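Local coordinates for protein tRNA-splicing endonuclease (Sulfolobus tokodaii, PDB 2CV8) that probably cleaves pre-tRNA at both splice sites to release the intron, leaving 2',3'-cyclic phosphate and 5'-hydroxyl ends, at residues Phe87-Ser92 with Val163-Gly168; Tyr110-Ala115 with Leu129-Asp134; Lys9-Asn14 with Asn43-Leu48; Asp17-Tyr22 with Lys37-Ile42. All blocks are in the same frame, centred on the assembly; numbering follows the deposited sequence.

Interaction 1 of 4, residues Phe87-Ser92 with Val163-Gly168; sequences FRILYS and VNLTNG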
# COMPACT_ATOMS: atom_id res chain seq x y z
N PHE B 87 -10.49 14.30 -8.79
CA PHE B 87 -10.11 14.62 -10.15
C PHE B 87 -8.64 14.99 -10.28
O PHE B 87 -7.97 14.50 -11.19
CB PHE B 87 -10.95 15.78 -10.70
CG PHE B 87 -10.64 16.11 -12.14
CD1 PHE B 87 -11.27 15.43 -13.18
CD2 PHE B 87 -9.65 17.05 -12.45
CE1 PHE B 87 -10.93 15.68 -14.51
CE2 PHE B 87 -9.29 17.31 -13.78
CZ PHE B 87 -9.93 16.62 -14.81
N ARG B 88 -8.13 15.84 -9.39
CA ARG B 88 -6.74 16.25 -9.45
C ARG B 88 -5.76 15.09 -9.39
O ARG B 88 -4.87 14.97 -10.25
CB ARG B 88 -6.40 17.24 -8.33
CG ARG B 88 -6.95 18.64 -8.53
CD ARG B 88 -6.13 19.66 -7.75
NE ARG B 88 -6.70 21.00 -7.85
CZ ARG B 88 -7.76 21.42 -7.18
NH1 ARG B 88 -8.39 20.59 -6.34
NH2 ARG B 88 -8.22 22.65 -7.35
N ILE B 89 -5.91 14.21 -8.40
CA ILE B 89 -4.97 13.11 -8.31
C ILE B 89 -5.21 12.09 -9.39
O ILE B 89 -4.25 11.46 -9.87
CB ILE B 89 -5.02 12.42 -6.92
CG1 ILE B 89 -6.38 11.81 -6.67
CG2 ILE B 89 -4.71 13.43 -5.85
CD1 ILE B 89 -6.42 10.96 -5.42
N LEU B 90 -6.47 11.93 -9.80
CA LEU B 90 -6.81 10.97 -10.86
C LEU B 90 -6.29 11.40 -12.22
O LEU B 90 -5.79 10.57 -12.99
CB LEU B 90 -8.33 10.77 -10.94
CG LEU B 90 -8.97 9.95 -9.81
CD1 LEU B 90 -10.46 9.96 -9.97
CD2 LEU B 90 -8.43 8.53 -9.81
N TYR B 91 -6.40 12.68 -12.53
CA TYR B 91 -5.90 13.17 -13.81
C TYR B 91 -4.37 13.14 -13.81
O TYR B 91 -3.74 12.88 -14.84
CB TYR B 91 -6.40 14.59 -14.10
CG TYR B 91 -5.84 15.12 -15.41
CD1 TYR B 91 -6.34 14.68 -16.64
CD2 TYR B 91 -4.75 15.99 -15.42
CE1 TYR B 91 -5.77 15.09 -17.85
CE2 TYR B 91 -4.16 16.40 -16.61
CZ TYR B 91 -4.68 15.95 -17.82
OH TYR B 91 -4.09 16.36 -19.00
N SER B 92 -3.77 13.41 -12.66
CA SER B 92 -2.32 13.41 -12.56
C SER B 92 -1.75 12.05 -12.91
O SER B 92 -0.77 11.97 -13.66
CB SER B 92 -1.87 13.83 -11.16
OG SER B 92 -2.17 15.20 -10.93
N VAL B 163 0.46 11.16 -5.81
CA VAL B 163 0.68 12.43 -6.47
C VAL B 163 0.88 13.62 -5.56
O VAL B 163 0.19 13.78 -4.55
CB VAL B 163 -0.52 12.76 -7.40
CG1 VAL B 163 -0.29 14.06 -8.15
CG2 VAL B 163 -0.74 11.62 -8.38
N ASN B 164 1.84 14.47 -5.92
CA ASN B 164 2.09 15.71 -5.19
C ASN B 164 1.43 16.79 -6.06
O ASN B 164 1.89 17.07 -7.16
CB ASN B 164 3.59 15.98 -5.09
CG ASN B 164 3.89 17.37 -4.55
OD1 ASN B 164 5.04 17.80 -4.52
ND2 ASN B 164 2.86 18.09 -4.12
N LEU B 165 0.35 17.38 -5.58
CA LEU B 165 -0.33 18.38 -6.37
C LEU B 165 0.48 19.65 -6.58
O LEU B 165 0.15 20.47 -7.44
CB LEU B 165 -1.70 18.73 -5.77
CG LEU B 165 -2.78 17.66 -5.92
CD1 LEU B 165 -2.82 17.12 -7.36
CD2 LEU B 165 -2.50 16.53 -4.94
N THR B 166 1.55 19.82 -5.80
CA THR B 166 2.37 21.01 -5.93
C THR B 166 3.33 20.90 -7.12
O THR B 166 3.16 21.60 -8.12
CB THR B 166 3.16 21.29 -4.64
OG1 THR B 166 2.24 21.49 -3.55
CG2 THR B 166 4.00 22.55 -4.80
N ASN B 167 4.33 20.03 -7.01
CA ASN B 167 5.30 19.87 -8.10
C ASN B 167 4.82 18.95 -9.22
O ASN B 167 5.46 18.87 -10.28
CB ASN B 167 6.64 19.36 -7.56
CG ASN B 167 6.52 18.03 -6.87
OD1 ASN B 167 5.77 17.16 -7.32
ND2 ASN B 167 7.26 17.84 -5.79
N GLY B 168 3.71 18.26 -9.00
CA GLY B 168 3.17 17.35 -10.00
C GLY B 168 3.93 16.04 -10.13
O GLY B 168 3.63 15.23 -11.02
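Ser-92 sets its OG anti to its own carbonyl carbon (chi1 -68°), which turns the hydroxyl back along the helix. There OG donates to Arg-88 O at 2.8 Å. The donor stands above the carbonyl plane, and the same oxygen also accepts the helical bond from Ser-92 N. The hydroxyl is thus tied down within the helix, and CB of Ser-92 meets the other segment. Val-163 has CG1 anti to the backbone N (chi1 -178°) and CG2 anti to the carbonyl carbon. Both methyls approach the serine: Ser-92 CB lies 3.4 Å from Val-163 CG1 and 3.7 Å from Val-163 CG2. Leu-165 carries its CG beside the backbone N (chi1 -72°) and spreads its two methyls over one helical turn. CD1 of Leu-165 reaches Arg-88 CB at 3.7 Å, and the two side chains cross at about a right angle. CD2 of Leu-165 meets Ile-89 CG2 at 3.9 Å. The longer branch of Ile-89 leads away. No hydrogen bond joins the two segments, so the contact rests on van der Waals packing, most of it between carbon atoms. It lies at the surface: Arg-88 and Leu-165 are exposed, whereas Val-163 is buried. The loop after strand 157-163 thereby rests on the first turns of helix 87-99 in the catalytic domain. Val-163 is still hydrogen-bonded through its backbone to Leu-133 of strand 128-134. On its other sides the helix packs Phe-87 and Leu-90 on Ile-51 of helix 50-58; Arg-88 also touches Tyr-77 and Val-81 of helix 73-83.

Interaction 2 of 4, residues Tyr110-Ala115 with Leu129-Asp134; sequences YGADFA and LVIALD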
# COMPACT_ATOMS: atom_id res chain seq x y z
N TYR B 110 -12.24 -3.95 -11.47
CA TYR B 110 -11.28 -4.64 -10.62
C TYR B 110 -11.11 -4.00 -9.26
O TYR B 110 -10.28 -4.44 -8.47
CB TYR B 110 -9.93 -4.71 -11.33
CG TYR B 110 -10.02 -5.16 -12.77
CD1 TYR B 110 -10.26 -4.24 -13.79
CD2 TYR B 110 -9.90 -6.50 -13.10
CE1 TYR B 110 -10.37 -4.65 -15.12
CE2 TYR B 110 -10.01 -6.93 -14.43
CZ TYR B 110 -10.24 -6.00 -15.43
OH TYR B 110 -10.35 -6.43 -16.73
N GLY B 111 -11.89 -2.96 -8.98
CA GLY B 111 -11.78 -2.30 -7.69
C GLY B 111 -10.54 -1.45 -7.57
O GLY B 111 -9.81 -1.51 -6.57
N ALA B 112 -10.29 -0.65 -8.60
CA ALA B 112 -9.14 0.24 -8.64
C ALA B 112 -9.51 1.40 -9.55
O ALA B 112 -10.56 1.37 -10.20
CB ALA B 112 -7.93 -0.49 -9.18
N ASP B 113 -8.66 2.41 -9.61
CA ASP B 113 -8.93 3.56 -10.46
C ASP B 113 -8.63 3.26 -11.91
O ASP B 113 -9.45 3.54 -12.79
CB ASP B 113 -8.11 4.77 -10.01
CG ASP B 113 -8.51 5.27 -8.64
OD1 ASP B 113 -9.73 5.46 -8.42
OD2 ASP B 113 -7.61 5.46 -7.79
N PHE B 114 -7.47 2.69 -12.18
CA PHE B 114 -7.10 2.40 -13.55
C PHE B 114 -6.63 0.98 -13.82
O PHE B 114 -6.20 0.27 -12.92
CB PHE B 114 -5.99 3.36 -14.00
CG PHE B 114 -6.31 4.80 -13.76
CD1 PHE B 114 -5.52 5.56 -12.88
CD2 PHE B 114 -7.38 5.41 -14.41
CE1 PHE B 114 -5.79 6.92 -12.66
CE2 PHE B 114 -7.67 6.77 -14.20
CZ PHE B 114 -6.88 7.52 -13.32
N ALA B 115 -6.75 0.59 -15.09
CA ALA B 115 -6.29 -0.70 -15.58
C ALA B 115 -5.26 -0.31 -16.64
O ALA B 115 -5.61 -0.00 -17.77
CB ALA B 115 -7.42 -1.47 -16.19
N LEU B 129 -3.09 -2.82 -12.20
CA LEU B 129 -4.13 -2.05 -11.55
C LEU B 129 -3.51 -0.94 -10.71
O LEU B 129 -2.63 -1.19 -9.90
CB LEU B 129 -4.97 -2.96 -10.66
CG LEU B 129 -6.22 -3.58 -11.28
CD1 LEU B 129 -6.04 -3.80 -12.77
CD2 LEU B 129 -6.53 -4.87 -10.56
N VAL B 130 -3.98 0.28 -10.92
CA VAL B 130 -3.43 1.41 -10.19
C VAL B 130 -4.51 2.15 -9.43
O VAL B 130 -5.63 2.32 -9.90
CB VAL B 130 -2.72 2.44 -11.15
CG1 VAL B 130 -2.07 3.54 -10.33
CG2 VAL B 130 -1.67 1.74 -12.01
N ILE B 131 -4.15 2.60 -8.24
CA ILE B 131 -5.04 3.38 -7.40
C ILE B 131 -4.33 4.68 -7.10
O ILE B 131 -3.27 4.67 -6.46
CB ILE B 131 -5.36 2.64 -6.10
CG1 ILE B 131 -6.43 1.57 -6.37
CG2 ILE B 131 -5.79 3.64 -5.03
CD1 ILE B 131 -6.69 0.65 -5.22
N ALA B 132 -4.89 5.78 -7.59
CA ALA B 132 -4.29 7.09 -7.37
C ALA B 132 -4.52 7.59 -5.95
O ALA B 132 -5.60 7.41 -5.38
CB ALA B 132 -4.85 8.09 -8.38
N LEU B 133 -3.50 8.23 -5.38
CA LEU B 133 -3.59 8.74 -4.03
C LEU B 133 -2.90 10.08 -3.85
O LEU B 133 -1.96 10.42 -4.56
CB LEU B 133 -2.98 7.72 -3.06
CG LEU B 133 -3.90 7.27 -1.93
CD1 LEU B 133 -5.27 6.84 -2.48
CD2 LEU B 133 -3.23 6.14 -1.20
N ASP B 134 -3.41 10.83 -2.88
CA ASP B 134 -2.88 12.14 -2.53
C ASP B 134 -1.86 11.81 -1.44
O ASP B 134 -2.20 11.23 -0.41
CB ASP B 134 -4.05 13.00 -2.05
CG ASP B 134 -3.61 14.25 -1.32
OD1 ASP B 134 -2.45 14.71 -1.49
OD2 ASP B 134 -4.45 14.78 -0.57
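The tight part of this contact is the strand pairing around Val-130. Phe-114 and Val-130 form an antiparallel hydrogen-bonded pair, with Phe-114 N to Val-130 O at 3.0 Å and nearly straight (170°). The return bond from Val-130 N to Phe-114 O is also 3.0 Å, but its donor stands above the carbonyl plane. Val-130 O takes a second, weak bond from Asp-113 N. Two successive residues therefore face one, which is a classic beta bulge. The next pair, Ala-115 with Leu-129, is non-hydrogen-bonded. Buried residues fill this part, and Phe-114 and Val-130 share one face of the sheet.

The looser part is the partly exposed turn of Tyr-110 to Ala-112, which meets the strand by apolar touches without a hydrogen bond. Leu-129 CD2 approaches Tyr-110 CB at 3.5 Å, the two side chains crossing at about a right angle. Ala-112 CB meets Ile-131 CG1 at 3.8 Å. The tyrosine leads away from the strand toward Lys-156, a predicted active-site residue. Ala-115 leads along its strand to Tyr-117, another such residue.

Asp-113 joins the two parts. Its CG is anti to the carbonyl carbon (chi1 -66°), and this brings OD2 to Ala-132 N at 2.7 Å, accepting through the anti lone pair. OD2 also makes a salt bridge to Arg-86 NH2, and Arg-86 donates to Ala-132 O. With a backbone N-H and a cation on the same oxygen, the carboxylate is probably stabilised in its charged form.

Interaction 3 of 4, residues Lys9-Asn14 with Asn43-Leu48; sequences KILIKN and NSELIL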
# COMPACT_ATOMS: atom_id res chain seq x y z
N LYS B 9 -19.48 13.91 -18.36
CA LYS B 9 -18.92 13.13 -19.44
C LYS B 9 -18.92 13.86 -20.78
O LYS B 9 -19.55 14.91 -20.93
CB LYS B 9 -19.66 11.80 -19.55
CG LYS B 9 -19.25 10.85 -18.44
CD LYS B 9 -19.90 9.48 -18.58
CE LYS B 9 -19.25 8.48 -17.63
NZ LYS B 9 -19.23 9.00 -16.22
N ILE B 10 -18.20 13.31 -21.75
CA ILE B 10 -18.11 13.90 -23.08
C ILE B 10 -18.58 12.94 -24.16
O ILE B 10 -18.05 11.84 -24.32
CB ILE B 10 -16.67 14.36 -23.35
CG1 ILE B 10 -16.35 15.54 -22.44
CG2 ILE B 10 -16.50 14.74 -24.81
CD1 ILE B 10 -14.93 15.95 -22.46
N LEU B 11 -19.57 13.39 -24.91
CA LEU B 11 -20.18 12.61 -25.97
C LEU B 11 -19.53 12.82 -27.34
O LEU B 11 -19.28 13.95 -27.74
CB LEU B 11 -21.66 12.97 -26.04
CG LEU B 11 -22.63 12.20 -26.94
CD1 LEU B 11 -22.82 10.79 -26.39
CD2 LEU B 11 -23.95 12.94 -26.98
N ILE B 12 -19.26 11.73 -28.04
CA ILE B 12 -18.70 11.80 -29.39
C ILE B 12 -19.80 11.23 -30.28
O ILE B 12 -19.92 10.00 -30.41
CB ILE B 12 -17.42 10.94 -29.56
CG1 ILE B 12 -16.31 11.43 -28.62
CG2 ILE B 12 -16.95 10.99 -31.02
CD1 ILE B 12 -15.73 12.76 -29.01
N LYS B 13 -20.60 12.11 -30.89
CA LYS B 13 -21.72 11.71 -31.74
C LYS B 13 -21.37 11.17 -33.12
O LYS B 13 -22.07 10.31 -33.64
CB LYS B 13 -22.71 12.87 -31.87
CG LYS B 13 -22.08 14.18 -32.32
CD LYS B 13 -22.95 15.37 -31.94
CE LYS B 13 -23.09 15.50 -30.42
NZ LYS B 13 -23.84 16.72 -29.99
N ASN B 14 -20.30 11.68 -33.73
CA ASN B 14 -19.88 11.21 -35.05
C ASN B 14 -19.14 9.87 -34.94
O ASN B 14 -18.13 9.78 -34.24
CB ASN B 14 -18.97 12.25 -35.71
CG ASN B 14 -18.33 11.75 -36.99
OD1 ASN B 14 -17.60 10.76 -36.98
ND2 ASN B 14 -18.61 12.43 -38.09
N ASN B 43 -20.24 1.12 -33.38
CA ASN B 43 -21.32 1.71 -34.18
C ASN B 43 -22.16 2.65 -33.36
O ASN B 43 -23.15 3.19 -33.85
CB ASN B 43 -22.23 0.63 -34.75
CG ASN B 43 -21.53 -0.24 -35.77
OD1 ASN B 43 -20.78 -1.15 -35.41
ND2 ASN B 43 -21.75 0.06 -37.04
N SER B 44 -21.77 2.85 -32.12
CA SER B 44 -22.51 3.75 -31.25
C SER B 44 -21.58 4.84 -30.77
O SER B 44 -20.37 4.66 -30.74
CB SER B 44 -23.09 2.98 -30.06
OG SER B 44 -22.07 2.31 -29.34
N GLU B 45 -22.16 5.98 -30.42
CA GLU B 45 -21.40 7.14 -29.95
C GLU B 45 -20.35 6.76 -28.92
O GLU B 45 -20.60 5.98 -28.01
CB GLU B 45 -22.36 8.18 -29.37
CG GLU B 45 -23.59 7.63 -28.68
CD GLU B 45 -24.75 7.44 -29.63
OE1 GLU B 45 -25.88 7.18 -29.16
OE2 GLU B 45 -24.54 7.55 -30.85
N LEU B 46 -19.17 7.33 -29.08
CA LEU B 46 -18.06 7.07 -28.18
C LEU B 46 -18.26 7.94 -26.95
O LEU B 46 -18.54 9.13 -27.06
CB LEU B 46 -16.75 7.43 -28.90
CG LEU B 46 -15.38 6.89 -28.45
CD1 LEU B 46 -14.79 7.75 -27.36
CD2 LEU B 46 -15.53 5.44 -28.01
N ILE B 47 -18.14 7.35 -25.77
CA ILE B 47 -18.28 8.12 -24.55
C ILE B 47 -16.96 8.26 -23.79
O ILE B 47 -16.36 7.28 -23.38
CB ILE B 47 -19.36 7.52 -23.64
CG1 ILE B 47 -20.73 7.89 -24.21
CG2 ILE B 47 -19.22 8.04 -22.21
CD1 ILE B 47 -21.89 7.67 -23.28
N LEU B 48 -16.51 9.50 -23.63
CA LEU B 48 -15.27 9.79 -22.94
C LEU B 48 -15.53 10.41 -21.58
O LEU B 48 -16.45 11.20 -21.42
CB LEU B 48 -14.41 10.77 -23.75
CG LEU B 48 -13.79 10.33 -25.08
CD1 LEU B 48 -13.03 11.52 -25.69
CD2 LEU B 48 -12.85 9.13 -24.87
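Leu-48, Ile-12 and Ile-10 lose the most surface where strand 9-12 pairs with strand 46-49. All three share one face of the sheet with Leu-46. Over residues 9-12 and 46-48 the strands run antiparallel, at 157°. Leu-48 is tied to Ile-10 by both of its backbone polar atoms. Ile-10 N donates to Leu-48 O at 2.8 Å, nearly along the C=O axis. Leu-48 N gives the return bond to Ile-10 O at 2.9 Å, in the carbonyl plane. Above this pair the side chains meet at their roots, Ile-10 CB being 4.3 Å from Leu-48 CB. Leu-48 also extends diagonally, and its CD1 approaches Ile-12 CG1.

Ile-12 faces Leu-46 side by side, both pointing the same way, with Ile-12 CB 3.6 Å from Leu-46 CB. CG1 of Ile-12 is anti to the carbonyl carbon (chi1 -62°), which lays it near Leu-46 CB. Ile-12 N donates to Leu-46 O at 2.9 Å, nearly along the C=O axis. The return bond from Leu-46 N to Ile-12 O is weak, so the ladder slackens where strand 9-12 ends. Helix 15-25 covers this face.

The face of Leu-11 and Ile-47 is partly exposed. Leu-11 CD1 meets Ile-47 CG1 at 4.2 Å and the aliphatic part of Glu-45, while the CD of Lys-9 lies against Ile-47 CG2.

These two strands lie in the mixed sheet of the N-terminal domain. The backbone bonds set the register, and the chemistry is two-sided: a buried aliphatic layer under the helix, and a partly exposed layer bordered by the charged Lys-9 and Glu-45.

Interaction 4 of 4, residues Asp17-Tyr22 with Lys37-Ile42; sequences DARLIY and KSAEEI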
# COMPACT_ATOMS: atom_id res chain seq x y z
N ASP B 17 -15.36 9.96 -36.21
CA ASP B 17 -14.59 10.62 -35.17
C ASP B 17 -14.42 9.67 -34.00
O ASP B 17 -13.32 9.53 -33.44
CB ASP B 17 -15.31 11.89 -34.71
CG ASP B 17 -15.25 13.00 -35.73
OD1 ASP B 17 -15.39 12.71 -36.94
OD2 ASP B 17 -15.08 14.17 -35.33
N ALA B 18 -15.51 9.02 -33.63
CA ALA B 18 -15.51 8.05 -32.53
C ALA B 18 -14.47 6.97 -32.80
O ALA B 18 -13.52 6.83 -32.04
CB ALA B 18 -16.89 7.43 -32.39
N ARG B 19 -14.65 6.21 -33.87
CA ARG B 19 -13.71 5.14 -34.23
C ARG B 19 -12.26 5.60 -34.31
O ARG B 19 -11.35 4.81 -34.06
CB ARG B 19 -14.12 4.52 -35.57
CG ARG B 19 -15.37 3.67 -35.49
CD ARG B 19 -15.77 3.14 -36.85
NE ARG B 19 -16.88 2.20 -36.76
CZ ARG B 19 -17.45 1.63 -37.81
NH1 ARG B 19 -17.03 1.92 -39.04
NH2 ARG B 19 -18.45 0.77 -37.64
N LEU B 20 -12.04 6.85 -34.69
CA LEU B 20 -10.68 7.39 -34.80
C LEU B 20 -10.10 7.64 -33.41
O LEU B 20 -8.99 7.20 -33.10
CB LEU B 20 -10.68 8.68 -35.61
CG LEU B 20 -11.18 8.55 -37.05
CD1 LEU B 20 -11.04 9.89 -37.76
CD2 LEU B 20 -10.38 7.48 -37.79
N ILE B 21 -10.86 8.34 -32.58
CA ILE B 21 -10.44 8.65 -31.22
C ILE B 21 -10.15 7.35 -30.45
O ILE B 21 -9.25 7.29 -29.61
CB ILE B 21 -11.53 9.45 -30.47
CG1 ILE B 21 -11.77 10.79 -31.19
CG2 ILE B 21 -11.11 9.69 -29.03
CD1 ILE B 21 -12.95 11.59 -30.69
N TYR B 22 -10.92 6.31 -30.75
CA TYR B 22 -10.75 5.03 -30.08
C TYR B 22 -9.52 4.33 -30.63
O TYR B 22 -8.77 3.70 -29.89
CB TYR B 22 -11.98 4.16 -30.29
CG TYR B 22 -11.97 2.89 -29.47
CD1 TYR B 22 -12.18 2.93 -28.09
CD2 TYR B 22 -11.71 1.66 -30.07
CE1 TYR B 22 -12.15 1.76 -27.33
CE2 TYR B 22 -11.67 0.49 -29.31
CZ TYR B 22 -11.89 0.55 -27.94
OH TYR B 22 -11.87 -0.61 -27.21
N LYS B 37 -13.07 -5.13 -29.51
CA LYS B 37 -11.76 -5.68 -29.85
C LYS B 37 -11.06 -4.62 -30.70
O LYS B 37 -9.94 -4.21 -30.41
CB LYS B 37 -11.92 -6.97 -30.66
CG LYS B 37 -12.67 -8.08 -29.94
CD LYS B 37 -13.69 -8.75 -30.86
CE LYS B 37 -13.06 -9.30 -32.13
NZ LYS B 37 -12.12 -10.42 -31.86
N SER B 38 -11.75 -4.16 -31.74
CA SER B 38 -11.23 -3.13 -32.64
C SER B 38 -12.24 -1.99 -32.76
O SER B 38 -13.41 -2.15 -32.41
CB SER B 38 -10.96 -3.71 -34.02
OG SER B 38 -12.12 -4.33 -34.55
N ALA B 39 -11.78 -0.85 -33.26
CA ALA B 39 -12.66 0.30 -33.44
C ALA B 39 -13.62 -0.04 -34.58
O ALA B 39 -14.64 0.62 -34.80
CB ALA B 39 -11.85 1.53 -33.80
N GLU B 40 -13.28 -1.11 -35.28
CA GLU B 40 -14.04 -1.60 -36.40
C GLU B 40 -15.44 -2.03 -35.98
O GLU B 40 -16.40 -1.89 -36.74
CB GLU B 40 -13.25 -2.75 -37.03
CG GLU B 40 -13.53 -3.03 -38.49
CD GLU B 40 -13.63 -1.79 -39.32
OE1 GLU B 40 -14.72 -1.16 -39.32
OE2 GLU B 40 -12.63 -1.43 -39.98
N GLU B 41 -15.58 -2.54 -34.76
CA GLU B 41 -16.89 -2.97 -34.29
C GLU B 41 -17.68 -1.93 -33.50
O GLU B 41 -18.64 -2.26 -32.82
CB GLU B 41 -16.76 -4.28 -33.48
CG GLU B 41 -15.63 -4.32 -32.47
CD GLU B 41 -15.37 -5.73 -31.92
OE1 GLU B 41 -16.30 -6.32 -31.33
OE2 GLU B 41 -14.24 -6.24 -32.10
N ILE B 42 -17.28 -0.66 -33.61
CA ILE B 42 -17.96 0.43 -32.91
C ILE B 42 -18.99 1.07 -33.83
O ILE B 42 -18.65 1.53 -34.93
CB ILE B 42 -16.96 1.54 -32.44
CG1 ILE B 42 -16.01 0.98 -31.38
CG2 ILE B 42 -17.72 2.75 -31.89
CD1 ILE B 42 -14.94 1.97 -30.90
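Ser-38 lies near one end of the contact, close to the ring of Tyr-22. Ala-39 comes next and is the point of nearest backbone approach, opposite Arg-19. Its CB sits at the edge of the Tyr-22 ring, 3.7 Å from CD2 of Tyr-22, and also meets Arg-19 O at 3.3 Å. Residues 39-40 form a short 3-10 turn in the loop between strands 29-30 and 46-49. This turn lies against helix 15-25 of the N-terminal domain. Glu-40 follows and its CB points away from the helix. A bend at chi2 (43°) brings its carboxylate back toward Arg-19. OE1 of Glu-40 is 3.9 Å from NH1 of Arg-19, a long salt bridge of charges only, since the oxygen lies well out of the guanidinium plane. Glu-40 O sits over a face of the same group. Ile-42 makes the main polar contact. Its O is gripped side-on by two nitrogens of Arg-19: NE at 2.6 Å and NH2 at 2.8 Å, both with the oxygen close to the guanidinium plane. The arginine reaches it by a chain extended through CG and CD to NE (chi2 176°, chi3 173°). CB of Ile-42 rests near Arg-19 CG, and its far methyl CD1 lies over the ring face of Tyr-22, 3.7 Å from the centroid, in a CH-pi contact. The hydroxyl of Tyr-22 is hydrogen-bonded to Pro-36 O, just before the segment.

Interactions 3 and 4, in the N-terminal domain, have centres 10 Å apart. They share helix 15-25: Leu-46 CB lies 3.5 Å from Ala-18 CB, and Ile-12 CD1 lies 3.5 Å from Ile-21 CD1. Interactions 1 and 2, in the catalytic domain, have centres 14 Å apart. Helix 87-99 packs on the hairpin through Leu-90, whose CD2 lies 3.5 Å from Asp-113 CG. The two pairs lie on opposite sides of the chain's centre, without touching. Interaction 2 is closest to the predicted active site: the side chains of Tyr-110 and Lys-156 are about 3 Å apart. Those of Tyr-22 (interaction 4) and Tyr-117 are about 10 Å apart. Interactions 1 and 3 lie away from it.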